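Local coordinates for protein predicted DNA-binding transcriptional regulator (Aliivibrio fischeri ES114, PDB 7DWN) that probably binds DNA as a tetrameric transcription factor of the LysR family, controlling gene expression through cis-regulatory sequences, at residues Leu8-Val13 with Ser35-Leu40; Ser88-Asn93 with Lys121-Val126; Glu127-Asp132 with Asp144-Phe149; Glu133-Leu138 with Pro157-Gln162. One frame throughout, in Å; residues are numbered along the deposited sequence.

Contact 1: Leu8-Val13 with Ser35-Leu40; sequences LEDFLV and SRRIRL
Asp10 of helix 5-17 meets both Arg37 and Ile38 of helix 31-45, inside the N-terminal helix-turn-helix domain that LysR-type regulators share. Its CB lies 3.8 Å from the methyl CD1 of Ile38, so the side chain starts out against a hydrocarbon. CG sits at the edge of the Arg37 guanidinium, and the two oxygens face NE and NH2 side-on. OD1 takes a hydrogen bond from Arg37 NH2 at 2.8 Å, fairly straight at 160°, through its syn lone pair. OD2 takes one from Arg37 NE at 2.7 Å, more bent at 134° and arriving from above the carboxylate plane, and a weak one from NH2 as well. The grip is twisted, the two flat groups standing 49° apart. A bend of the arginine chain at chi2 and chi3 folds NE back onto the acid.

Beyond the pair, Ile38 brings CD1 to 3.8 Å from Phe11 N, where the axes of segments 8-13 and 35-40 come within 9.6 Å. Asp10 OD1 has a second salt-bridge partner, Arg27, which lies between helices 20-26 and 31-45. One buried carboxylate thus ties together parts of the three-helix core, and two arginines beside it would be expected to favour its ionised form.

Contact 2: Ser88-Asn93 with Lys121-Val126; sequences SQLGGN and KPILSV
Leu90, at the end of helix 85-90, packs on Ile123, the first residue of strand 123-128, in the alpha/beta LysR substrate-binding domain of the periplasmic-binding-protein type. The tight part is entirely aliphatic. Ile123 CG2 nestles against the leucine branch, 3.5 Å from Leu90 CD1 and 3.6 Å from Leu90 CG, with the side chains crossing at about a right angle. CG2 is the branch that lies anti to the isoleucine backbone N (CG1 is at chi1 -55°), which faces it to the leucine. A beta-branched residue suits the strand, and a leucine suits the last helical turn, where it can also rest on Pro217 of the second subunit.

The other side is looser. Gly91 ends the helix with positive phi, a backbone shape in which a side chain would press on the carbonyl before it, and the chain then turns through Gly92 to Asn93. Asn93 makes its closest approach through its backbone, while its side chain leans toward Tyr120 and Ala280. Two residues on, Ile123 and Ser125 both share backbone hydrogen bonds with Val95, where strand 94-99 runs parallel to strand 123-128. Here the connection is only a weak hydrogen bond, Ile123 N to Asn93 O, 3.4 Å long and 161° at the hydrogen.

Contact 3: Glu127-Asp132 with Asp144-Phe149; sequences EAIDVD and DILLAF
Ile129 turns CG1 anti to the backbone N (chi1 -171°) and keeps the chain extended at chi2 (-170°), so that CD1 is carried out at full reach toward Leu146 and Ala148. This rotamer costs something, since it leaves CG2 between the backbone N and the carbonyl carbon. Leu146 answers with CG anti to its own N and a turn at chi2 (57°), which swings CD1 round to the isoleucine.

The methyls then meet across the segments. Ile129 CD1 lies 3.6 Å from Leu146 CD1, and Ile129 CG1 is 3.6 Å from the same leucine methyl, so Leu146 CD1 touches the end of the isoleucine at two carbons. The side chains cross at about a right angle. Ile129 CD1 also comes 3.7 Å from Ala148 CB. Ala148, two residues along strand 145-149, points to the same side as the leucine, and its single methyl lets the long isoleucine tip come down close to the strand.

Strands 123-128 and 145-149 are not direct neighbours: strand 94-99 runs parallel between them, and the leucine also leans on its Ala98. The contact belongs to the beta-alpha-beta crossover through helix 134-140, which passes over strand 94-99, Ile129 sitting just past the first strand. With no hydrogen bond across the two segments, the association rests on dispersion and on burial of hydrocarbon from water, which branched aliphatic chains supply well.

Contact 4: Glu133-Leu138 with Pro157-Gln162; sequences EATKEL and PPYQSQ
Tyr159 overlaps Thr135 and Leu138, residues nearly one helical turn apart on helix 134-140, so that its ring lies against one side of that helix. In the substrate-binding domain this joins the helix to the turn before strand 160-174. The ring meets both at a slant. Leu138 CD2 comes 4.1 Å from Tyr159 CD1, an ordinary aliphatic-to-aromatic touch made while the two side chains run past each other in opposite directions. Leu138 is set for this by chi1 of -163°, which extends the side chain out from the helix, and it also packs on Tyr271 of strand 264-272.

Toward the phenol end the fit is closer. Thr135 crosses the tyrosine at about a right angle, and its methyl CG2 lies 3.5 Å from Tyr159 CZ. The same methyl is modelled 3.0 Å from Tyr159 OH, short enough that the exact spacing is doubtful. The threonine thus turns its methyl to the aromatic group, and a second neighbour, Leu154, packs on it as well.

Behind the ring stands Pro158, its CG 4.0 Å above one face and offset toward the rim; a cis peptide bond precedes this proline. The hydroxyl is not left to the apolar surroundings, since Tyr159 OH is hydrogen-bonded to Arg139 NH1, from the residue that follows Leu138. The tyrosine is an apt choice here: its carbon ring lies against aliphatic groups, while its one polar atom reaches far enough to be satisfied by the helix it packs on. Van der Waals contact thus joins the two segments, and a polar bond just beyond them fixes the far end.

In the fold
Contact 1 stands apart in the helix-turn-helix domain, its centre 38 Å from that of contact 2 and 45 Å and 46 Å from those of contacts 3 and 4, with the long helix 61-83 in between. The other three share the substrate-binding domain and reach the same sheet. Contacts 2 and 3 use successive parts of strand 123-128, centres 18 Å apart, and both touch the second subunit. Contacts 3 and 4 alternate along the chain and join directly, centres 9 Å apart: Ile129 CG1 is 3.6 Å from Ala134 CB, and Leu146 CD2 is 3.9 Å from the same CB. Helix 134-140 thus packs on Leu146 and Ile129 with one part of its surface and on Tyr159 with another.

Contact 1: Leu8-Val13 with Ser35-Leu40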
loop_
_atom_site.group_PDB
_atom_site.type_symbol
_atom_site.label_atom_id
_atom_site.label_comp_id
_atom_site.label_asym_id
_atom_site.label_seq_id
_atom_site.Cartn_x
_atom_site.Cartn_y
_atom_site.Cartn_z
ATOM N N LEU A 8 -4.951 5.326 -26.831
ATOM C CA LEU A 8 -5.335 4.491 -25.698
ATOM C C LEU A 8 -6.834 4.581 -25.448
ATOM O O LEU A 8 -7.511 3.561 -25.254
ATOM C CB LEU A 8 -4.549 4.908 -24.453
ATOM C CG LEU A 8 -3.030 5.008 -24.617
ATOM C CD1 LEU A 8 -2.384 5.625 -23.385
ATOM C CD2 LEU A 8 -2.436 3.640 -24.900
ATOM N N GLU A 9 -7.377 5.801 -25.469
ATOM C CA GLU A 9 -8.818 5.937 -25.262
ATOM C C GLU A 9 -9.612 5.341 -26.424
ATOM O O GLU A 9 -10.658 4.706 -26.209
ATOM C CB GLU A 9 -9.189 7.403 -25.042
ATOM C CG GLU A 9 -9.119 7.832 -23.579
ATOM C CD GLU A 9 -10.087 7.062 -22.689
ATOM O OE1 GLU A 9 -11.118 6.575 -23.200
ATOM O OE2 GLU A 9 -9.816 6.942 -21.475
ATOM N N ASP A 10 -9.136 5.539 -27.659
ATOM C CA ASP A 10 -9.739 4.886 -28.819
ATOM C C ASP A 10 -9.868 3.386 -28.589
ATOM O O ASP A 10 -10.941 2.801 -28.781
ATOM C CB ASP A 10 -8.896 5.147 -30.073
ATOM C CG ASP A 10 -8.849 6.612 -30.462
ATOM O OD1 ASP A 10 -9.799 7.352 -30.134
ATOM O OD2 ASP A 10 -7.857 7.026 -31.097
ATOM N N PHE A 11 -8.771 2.753 -28.168
ATOM C CA PHE A 11 -8.757 1.306 -28.004
ATOM C C PHE A 11 -9.657 0.861 -26.857
ATOM O O PHE A 11 -10.317 -0.177 -26.956
ATOM C CB PHE A 11 -7.330 0.814 -27.783
ATOM C CG PHE A 11 -7.225 -0.670 -27.640
ATOM C CD1 PHE A 11 -7.373 -1.495 -28.742
ATOM C CD2 PHE A 11 -6.988 -1.244 -26.404
ATOM C CE1 PHE A 11 -7.282 -2.867 -28.615
ATOM C CE2 PHE A 11 -6.895 -2.616 -26.267
ATOM C CZ PHE A 11 -7.041 -3.429 -27.375
ATOM N N LEU A 12 -9.702 1.627 -25.763
ATOM C CA LEU A 12 -10.590 1.260 -24.661
ATOM C C LEU A 12 -12.054 1.292 -25.099
ATOM O O LEU A 12 -12.828 0.362 -24.816
ATOM C CB LEU A 12 -10.361 2.185 -23.463
ATOM C CG LEU A 12 -9.016 2.049 -22.742
ATOM C CD1 LEU A 12 -8.830 3.160 -21.718
ATOM C CD2 LEU A 12 -8.896 0.686 -22.076
ATOM N N VAL A 13 -12.453 2.354 -25.805
ATOM C CA VAL A 13 -13.833 2.443 -26.282
ATOM C C VAL A 13 -14.135 1.309 -27.256
ATOM O O VAL A 13 -15.198 0.672 -27.182
ATOM C CB VAL A 13 -14.095 3.823 -26.913
ATOM C CG1 VAL A 13 -15.451 3.843 -27.592
ATOM C CG2 VAL A 13 -14.012 4.911 -25.852
ATOM N N SER A 35 -10.294 3.874 -37.647
ATOM C CA SER A 35 -9.584 2.660 -38.036
ATOM C C SER A 35 -8.092 2.933 -38.200
ATOM O O SER A 35 -7.254 2.133 -37.766
ATOM C CB SER A 35 -10.180 2.090 -39.324
ATOM O OG SER A 35 -9.570 0.858 -39.666
ATOM N N ARG A 36 -7.744 4.081 -38.790
ATOM C CA ARG A 36 -6.339 4.430 -38.973
ATOM C C ARG A 36 -5.650 4.691 -37.638
ATOM O O ARG A 36 -4.479 4.336 -37.461
ATOM C CB ARG A 36 -6.218 5.647 -39.891
ATOM C CG ARG A 36 -4.787 6.041 -40.213
ATOM C CD ARG A 36 -4.047 4.917 -40.921
ATOM N NE ARG A 36 -2.675 5.292 -41.253
ATOM C CZ ARG A 36 -1.790 4.474 -41.810
ATOM N NH1 ARG A 36 -2.130 3.226 -42.101
ATOM N NH2 ARG A 36 -0.563 4.903 -42.075
ATOM N N ARG A 37 -6.355 5.305 -36.684
ATOM C CA ARG A 37 -5.765 5.528 -35.366
ATOM C C ARG A 37 -5.477 4.207 -34.663
ATOM O O ARG A 37 -4.401 4.026 -34.073
ATOM C CB ARG A 37 -6.686 6.405 -34.514
ATOM C CG ARG A 37 -6.613 7.894 -34.839
ATOM C CD ARG A 37 -7.948 8.584 -34.588
ATOM N NE ARG A 37 -8.315 8.625 -33.174
ATOM C CZ ARG A 37 -8.456 9.745 -32.470
ATOM N NH1 ARG A 37 -8.269 10.925 -33.045
ATOM N NH2 ARG A 37 -8.797 9.686 -31.189
ATOM N N ILE A 38 -6.424 3.266 -34.720
ATOM C CA ILE A 38 -6.195 1.953 -34.118
ATOM C C ILE A 38 -5.038 1.243 -34.812
ATOM O O ILE A 38 -4.210 0.586 -34.167
ATOM C CB ILE A 38 -7.483 1.110 -34.152
ATOM C CG1 ILE A 38 -8.576 1.765 -33.302
ATOM C CG2 ILE A 38 -7.210 -0.301 -33.655
ATOM C CD1 ILE A 38 -8.257 1.806 -31.822
ATOM N N ARG A 39 -4.954 1.374 -36.140
ATOM C CA ARG A 39 -3.869 0.741 -36.881
ATOM C C ARG A 39 -2.518 1.333 -36.498
ATOM O O ARG A 39 -1.522 0.610 -36.386
ATOM C CB ARG A 39 -4.114 0.885 -38.383
ATOM C CG ARG A 39 -3.130 0.134 -39.262
ATOM C CD ARG A 39 -3.214 -1.364 -39.027
ATOM N NE ARG A 39 -2.316 -2.101 -39.911
ATOM C CZ ARG A 39 -2.703 -2.723 -41.020
ATOM N NH1 ARG A 39 -3.977 -2.704 -41.384
ATOM N NH2 ARG A 39 -1.815 -3.367 -41.764
ATOM N N LEU A 40 -2.465 2.653 -36.298
ATOM C CA LEU A 40 -1.226 3.289 -35.865
ATOM C C LEU A 40 -0.832 2.829 -34.468
ATOM O O LEU A 40 0.352 2.600 -34.191
ATOM C CB LEU A 40 -1.374 4.810 -35.907
ATOM C CG LEU A 40 -1.456 5.464 -37.288
ATOM C CD1 LEU A 40 -1.728 6.955 -37.161
ATOM C CD2 LEU A 40 -0.176 5.218 -38.067
#

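Contact 2: Ser88-Asn93 with Lys121-Val126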
loop_
_atom_site.group_PDB
_atom_site.type_symbol
_atom_site.label_atom_id
_atom_site.label_comp_id
_atom_site.label_asym_id
_atom_site.label_seq_id
_atom_site.Cartn_x
_atom_site.Cartn_y
_atom_site.Cartn_z
ATOM N N SER A 88 -0.976 24.211 -11.237
ATOM C CA SER A 88 -0.934 24.824 -12.558
ATOM C C SER A 88 -1.794 26.079 -12.619
ATOM O O SER A 88 -1.417 27.062 -13.268
ATOM C CB SER A 88 -1.389 23.822 -13.616
ATOM O OG SER A 88 -2.726 23.413 -13.389
ATOM N N GLN A 89 -2.956 26.064 -11.960
ATOM C CA GLN A 89 -3.842 27.224 -12.035
ATOM C C GLN A 89 -3.191 28.480 -11.468
ATOM O O GLN A 89 -3.469 29.587 -11.943
ATOM C CB GLN A 89 -5.153 26.935 -11.305
ATOM C CG GLN A 89 -6.029 25.920 -12.008
ATOM C CD GLN A 89 -7.254 25.553 -11.196
ATOM O OE1 GLN A 89 -7.326 25.834 -9.999
ATOM N NE2 GLN A 89 -8.228 24.924 -11.843
ATOM N N LEU A 90 -2.314 28.335 -10.475
ATOM C CA LEU A 90 -1.738 29.493 -9.804
ATOM C C LEU A 90 -0.387 29.915 -10.370
ATOM O O LEU A 90 0.023 31.063 -10.159
ATOM C CB LEU A 90 -1.601 29.220 -8.301
ATOM C CG LEU A 90 -2.867 29.421 -7.461
ATOM C CD1 LEU A 90 -3.469 30.779 -7.759
ATOM C CD2 LEU A 90 -3.898 28.324 -7.680
ATOM N N GLY A 91 0.308 29.030 -11.072
ATOM C CA GLY A 91 1.552 29.370 -11.735
ATOM C C GLY A 91 2.750 28.708 -11.075
ATOM O O GLY A 91 2.643 28.011 -10.064
ATOM N N GLY A 92 3.913 28.952 -11.680
ATOM C CA GLY A 92 5.161 28.392 -11.194
ATOM C C GLY A 92 5.646 28.970 -9.881
ATOM O O GLY A 92 6.537 28.381 -9.259
ATOM N N ASN A 93 5.092 30.103 -9.449
ATOM C CA ASN A 93 5.436 30.698 -8.166
ATOM C C ASN A 93 4.501 30.258 -7.046
ATOM O O ASN A 93 4.401 30.949 -6.025
ATOM C CB ASN A 93 5.442 32.226 -8.276
ATOM C CG ASN A 93 6.486 32.737 -9.252
ATOM O OD1 ASN A 93 7.547 32.135 -9.418
ATOM N ND2 ASN A 93 6.188 33.856 -9.903
ATOM N N LYS A 121 4.439 39.490 -5.930
ATOM C CA LYS A 121 3.826 38.791 -4.820
ATOM C C LYS A 121 3.756 37.308 -5.146
ATOM O O LYS A 121 3.220 36.939 -6.207
ATOM C CB LYS A 121 2.438 39.362 -4.541
ATOM C CG LYS A 121 1.272 38.391 -4.558
ATOM C CD LYS A 121 0.103 38.985 -5.324
ATOM C CE LYS A 121 -1.054 38.017 -5.379
ATOM N NZ LYS A 121 -1.404 37.513 -4.024
ATOM N N PRO A 122 4.343 36.438 -4.331
ATOM C CA PRO A 122 4.183 34.998 -4.548
ATOM C C PRO A 122 2.773 34.557 -4.202
ATOM O O PRO A 122 2.021 35.253 -3.518
ATOM C CB PRO A 122 5.216 34.374 -3.596
ATOM C CG PRO A 122 6.187 35.474 -3.311
ATOM C CD PRO A 122 5.390 36.740 -3.340
ATOM N N ILE A 123 2.418 33.381 -4.703
ATOM C CA ILE A 123 1.076 32.833 -4.558
ATOM C C ILE A 123 1.122 31.688 -3.558
ATOM O O ILE A 123 1.958 30.785 -3.677
ATOM C CB ILE A 123 0.513 32.359 -5.908
ATOM C CG1 ILE A 123 0.545 33.497 -6.931
ATOM C CG2 ILE A 123 -0.893 31.863 -5.721
ATOM C CD1 ILE A 123 -0.326 34.672 -6.562
ATOM N N LEU A 124 0.224 31.726 -2.576
ATOM C CA LEU A 124 0.153 30.717 -1.529
ATOM C C LEU A 124 -0.983 29.742 -1.804
ATOM O O LEU A 124 -2.067 30.141 -2.239
ATOM C CB LEU A 124 -0.058 31.365 -0.159
ATOM C CG LEU A 124 0.947 32.409 0.329
ATOM C CD1 LEU A 124 0.466 33.027 1.633
ATOM C CD2 LEU A 124 2.323 31.790 0.502
ATOM N N SER A 125 -0.729 28.462 -1.545
ATOM C CA SER A 125 -1.769 27.437 -1.482
ATOM C C SER A 125 -1.696 26.843 -0.081
ATOM O O SER A 125 -0.823 26.017 0.201
ATOM C CB SER A 125 -1.577 26.372 -2.556
ATOM O OG SER A 125 -2.358 25.226 -2.269
ATOM N N VAL A 126 -2.599 27.273 0.796
ATOM C CA VAL A 126 -2.545 26.936 2.215
ATOM C C VAL A 126 -3.591 25.870 2.506
ATOM O O VAL A 126 -4.794 26.104 2.340
ATOM C CB VAL A 126 -2.763 28.176 3.093
ATOM C CG1 VAL A 126 -2.531 27.829 4.555
ATOM C CG2 VAL A 126 -1.839 29.301 2.651
#

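Contact 3: Glu127-Asp132 with Asp144-Phe149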
loop_
_atom_site.group_PDB
_atom_site.type_symbol
_atom_site.label_atom_id
_atom_site.label_comp_id
_atom_site.label_asym_id
_atom_site.label_seq_id
_atom_site.Cartn_x
_atom_site.Cartn_y
_atom_site.Cartn_z
ATOM N N GLU A 127 -3.136 24.705 2.950
ATOM C CA GLU A 127 -4.012 23.604 3.320
ATOM C C GLU A 127 -3.821 23.272 4.792
ATOM O O GLU A 127 -2.704 23.352 5.315
ATOM C CB GLU A 127 -3.739 22.367 2.459
ATOM C CG GLU A 127 -4.138 22.535 1.000
ATOM C CD GLU A 127 -5.644 22.546 0.804
ATOM O OE1 GLU A 127 -6.310 21.599 1.276
ATOM O OE2 GLU A 127 -6.159 23.503 0.187
ATOM N N ALA A 128 -4.917 22.906 5.456
ATOM C CA ALA A 128 -4.857 22.566 6.871
ATOM C C ALA A 128 -3.980 21.338 7.088
ATOM O O ALA A 128 -3.902 20.441 6.245
ATOM C CB ALA A 128 -6.260 22.321 7.425
ATOM N N ILE A 129 -3.318 21.306 8.238
ATOM C CA ILE A 129 -2.331 20.275 8.534
ATOM C C ILE A 129 -3.030 18.991 8.962
ATOM O O ILE A 129 -4.144 19.006 9.498
ATOM C CB ILE A 129 -1.353 20.774 9.620
ATOM C CG1 ILE A 129 -0.182 19.805 9.792
ATOM C CG2 ILE A 129 -2.076 20.967 10.943
ATOM C CD1 ILE A 129 0.678 20.095 11.001
ATOM N N ASP A 130 -2.371 17.862 8.707
ATOM C CA ASP A 130 -2.743 16.566 9.269
ATOM C C ASP A 130 -1.509 16.048 10.002
ATOM O O ASP A 130 -0.620 15.451 9.386
ATOM C CB ASP A 130 -3.211 15.597 8.186
ATOM C CG ASP A 130 -3.845 14.340 8.758
ATOM O OD1 ASP A 130 -3.806 14.157 9.994
ATOM O OD2 ASP A 130 -4.389 13.538 7.971
ATOM N N VAL A 131 -1.466 16.277 11.318
ATOM C CA VAL A 131 -0.272 15.979 12.108
ATOM C C VAL A 131 0.095 14.503 12.031
ATOM O O VAL A 131 1.265 14.139 12.204
ATOM C CB VAL A 131 -0.476 16.428 13.570
ATOM C CG1 VAL A 131 -0.582 17.941 13.652
ATOM C CG2 VAL A 131 -1.715 15.772 14.160
ATOM N N ASP A 132 -0.885 13.633 11.772
ATOM C CA ASP A 132 -0.598 12.205 11.679
ATOM C C ASP A 132 0.324 11.889 10.510
ATOM O O ASP A 132 1.140 10.965 10.597
ATOM C CB ASP A 132 -1.900 11.416 11.551
ATOM C CG ASP A 132 -2.770 11.525 12.785
ATOM O OD1 ASP A 132 -2.220 11.515 13.905
ATOM O OD2 ASP A 132 -4.004 11.628 12.636
ATOM N N ASP A 144 5.603 22.360 0.514
ATOM C CA ASP A 144 6.929 22.959 0.587
ATOM C C ASP A 144 7.293 23.391 2.002
ATOM O O ASP A 144 8.415 23.142 2.457
ATOM C CB ASP A 144 7.013 24.159 -0.358
ATOM C CG ASP A 144 6.650 23.802 -1.787
ATOM O OD1 ASP A 144 7.080 22.729 -2.259
ATOM O OD2 ASP A 144 5.928 24.592 -2.433
ATOM N N ILE A 145 6.364 24.035 2.705
ATOM C CA ILE A 145 6.607 24.583 4.032
ATOM C C ILE A 145 5.441 24.210 4.934
ATOM O O ILE A 145 4.276 24.301 4.531
ATOM C CB ILE A 145 6.797 26.116 3.983
ATOM C CG1 ILE A 145 8.013 26.475 3.127
ATOM C CG2 ILE A 145 6.941 26.687 5.388
ATOM C CD1 ILE A 145 8.076 27.933 2.740
ATOM N N LEU A 146 5.754 23.784 6.153
ATOM C CA LEU A 146 4.761 23.380 7.137
ATOM C C LEU A 146 4.751 24.387 8.279
ATOM O O LEU A 146 5.797 24.679 8.859
ATOM C CB LEU A 146 5.068 21.978 7.667
ATOM C CG LEU A 146 4.225 21.455 8.828
ATOM C CD1 LEU A 146 2.758 21.488 8.455
ATOM C CD2 LEU A 146 4.654 20.045 9.193
ATOM N N LEU A 147 3.579 24.924 8.596
ATOM C CA LEU A 147 3.430 25.830 9.732
ATOM C C LEU A 147 2.753 25.040 10.843
ATOM O O LEU A 147 1.549 24.783 10.787
ATOM C CB LEU A 147 2.627 27.070 9.348
ATOM C CG LEU A 147 3.368 28.277 8.764
ATOM C CD1 LEU A 147 4.167 27.911 7.522
ATOM C CD2 LEU A 147 2.378 29.384 8.450
ATOM N N ALA A 148 3.522 24.635 11.852
ATOM C CA ALA A 148 2.968 23.758 12.876
ATOM C C ALA A 148 3.535 24.151 14.230
ATOM O O ALA A 148 4.317 25.094 14.345
ATOM C CB ALA A 148 3.244 22.285 12.553
ATOM N N PHE A 149 3.113 23.443 15.270
ATOM C CA PHE A 149 3.596 23.727 16.609
ATOM C C PHE A 149 4.815 22.866 16.930
ATOM O O PHE A 149 5.235 22.016 16.140
ATOM C CB PHE A 149 2.485 23.510 17.638
ATOM C CG PHE A 149 1.354 24.494 17.522
ATOM C CD1 PHE A 149 1.454 25.757 18.086
ATOM C CD2 PHE A 149 0.196 24.159 16.843
ATOM C CE1 PHE A 149 0.418 26.666 17.977
ATOM C CE2 PHE A 149 -0.843 25.061 16.731
ATOM C CZ PHE A 149 -0.732 26.316 17.299
#

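Contact 4: Glu133-Leu138 with Pro157-Gln162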
loop_
_atom_site.group_PDB
_atom_site.type_symbol
_atom_site.label_atom_id
_atom_site.label_comp_id
_atom_site.label_asym_id
_atom_site.label_seq_id
_atom_site.Cartn_x
_atom_site.Cartn_y
_atom_site.Cartn_z
ATOM N N GLU A 133 0.215 12.641 9.414
ATOM C CA GLU A 133 1.015 12.383 8.228
ATOM C C GLU A 133 1.733 13.621 7.703
ATOM O O GLU A 133 2.368 13.545 6.645
ATOM C CB GLU A 133 0.143 11.783 7.116
ATOM C CG GLU A 133 -0.375 10.386 7.423
ATOM C CD GLU A 133 0.737 9.355 7.516
ATOM O OE1 GLU A 133 1.826 9.598 6.954
ATOM O OE2 GLU A 133 0.523 8.303 8.153
ATOM N N ALA A 134 1.666 14.751 8.415
ATOM C CA ALA A 134 2.298 15.977 7.933
ATOM C C ALA A 134 3.797 15.795 7.734
ATOM O O ALA A 134 4.378 16.352 6.796
ATOM C CB ALA A 134 2.028 17.125 8.903
ATOM N N THR A 135 4.441 15.023 8.611
ATOM C CA THR A 135 5.867 14.744 8.460
ATOM C C THR A 135 6.140 14.008 7.151
ATOM O O THR A 135 7.023 14.393 6.370
ATOM C CB THR A 135 6.351 13.927 9.659
ATOM O OG1 THR A 135 5.758 14.445 10.855
ATOM C CG2 THR A 135 7.853 14.007 9.797
ATOM N N LYS A 136 5.370 12.951 6.889
ATOM C CA LYS A 136 5.516 12.208 5.643
ATOM C C LYS A 136 5.142 13.066 4.440
ATOM O O LYS A 136 5.787 12.983 3.387
ATOM C CB LYS A 136 4.661 10.942 5.701
ATOM C CG LYS A 136 4.716 10.070 4.461
ATOM C CD LYS A 136 4.048 8.730 4.725
ATOM C CE LYS A 136 3.887 7.925 3.450
ATOM N NZ LYS A 136 2.961 8.591 2.494
ATOM N N GLU A 137 4.103 13.895 4.574
ATOM C CA GLU A 137 3.727 14.797 3.488
ATOM C C GLU A 137 4.858 15.765 3.163
ATOM O O GLU A 137 5.089 16.094 1.993
ATOM C CB GLU A 137 2.458 15.567 3.858
ATOM C CG GLU A 137 1.223 14.702 4.057
ATOM C CD GLU A 137 0.456 14.462 2.776
ATOM O OE1 GLU A 137 0.342 15.404 1.964
ATOM O OE2 GLU A 137 -0.039 13.332 2.579
ATOM N N LEU A 138 5.571 16.230 4.189
ATOM C CA LEU A 138 6.695 17.133 3.970
ATOM C C LEU A 138 7.856 16.408 3.304
ATOM O O LEU A 138 8.523 16.967 2.426
ATOM C CB LEU A 138 7.129 17.752 5.299
ATOM C CG LEU A 138 8.011 19.001 5.270
ATOM C CD1 LEU A 138 7.306 20.139 4.552
ATOM C CD2 LEU A 138 8.384 19.410 6.685
ATOM N N PRO A 157 16.984 17.550 12.461
ATOM C CA PRO A 157 17.310 16.924 11.174
ATOM C C PRO A 157 16.580 15.603 11.014
ATOM O O PRO A 157 16.292 14.920 12.009
ATOM C CB PRO A 157 18.833 16.720 11.250
ATOM C CG PRO A 157 19.214 17.004 12.681
ATOM C CD PRO A 157 18.199 17.980 13.171
ATOM N N PRO A 158 16.272 15.192 9.773
ATOM C CA PRO A 158 16.677 15.801 8.499
ATOM C C PRO A 158 15.899 17.057 8.099
ATOM O O PRO A 158 16.098 17.562 6.995
ATOM C CB PRO A 158 16.411 14.680 7.493
ATOM C CG PRO A 158 15.248 13.957 8.067
ATOM C CD PRO A 158 15.443 13.991 9.562
ATOM N N TYR A 159 15.036 17.555 8.979
ATOM C CA TYR A 159 14.211 18.710 8.666
ATOM C C TYR A 159 14.880 19.998 9.129
ATOM O O TYR A 159 15.640 20.015 10.100
ATOM C CB TYR A 159 12.833 18.576 9.315
ATOM C CG TYR A 159 12.185 17.245 9.034
ATOM C CD1 TYR A 159 11.492 17.027 7.852
ATOM C CD2 TYR A 159 12.283 16.200 9.941
ATOM C CE1 TYR A 159 10.906 15.809 7.586
ATOM C CE2 TYR A 159 11.701 14.978 9.685
ATOM C CZ TYR A 159 11.014 14.789 8.506
ATOM O OH TYR A 159 10.435 13.569 8.247
ATOM N N GLN A 160 14.594 21.079 8.409
ATOM C CA GLN A 160 15.003 22.419 8.801
ATOM C C GLN A 160 13.841 23.100 9.511
ATOM O O GLN A 160 12.700 23.040 9.043
ATOM C CB GLN A 160 15.435 23.245 7.589
ATOM C CG GLN A 160 16.567 22.635 6.790
ATOM C CD GLN A 160 16.826 23.381 5.496
ATOM O OE1 GLN A 160 17.000 22.770 4.442
ATOM N NE2 GLN A 160 16.854 24.709 5.569
ATOM N N SER A 161 14.134 23.742 10.637
ATOM C CA SER A 161 13.113 24.382 11.450
ATOM C C SER A 161 13.485 25.831 11.716
ATOM O O SER A 161 14.664 26.185 11.801
ATOM C CB SER A 161 12.919 23.648 12.782
ATOM O OG SER A 161 14.136 23.583 13.506
ATOM N N GLN A 162 12.458 26.668 11.844
ATOM C CA GLN A 162 12.616 28.060 12.251
ATOM C C GLN A 162 11.536 28.376 13.271
ATOM O O GLN A 162 10.345 28.241 12.975
ATOM C CB GLN A 162 12.519 29.015 11.058
ATOM C CG GLN A 162 12.452 30.488 11.448
ATOM C CD GLN A 162 13.805 31.058 11.835
ATOM O OE1 GLN A 162 14.839 30.418 11.643
ATOM N NE2 GLN A 162 13.803 32.271 12.376
#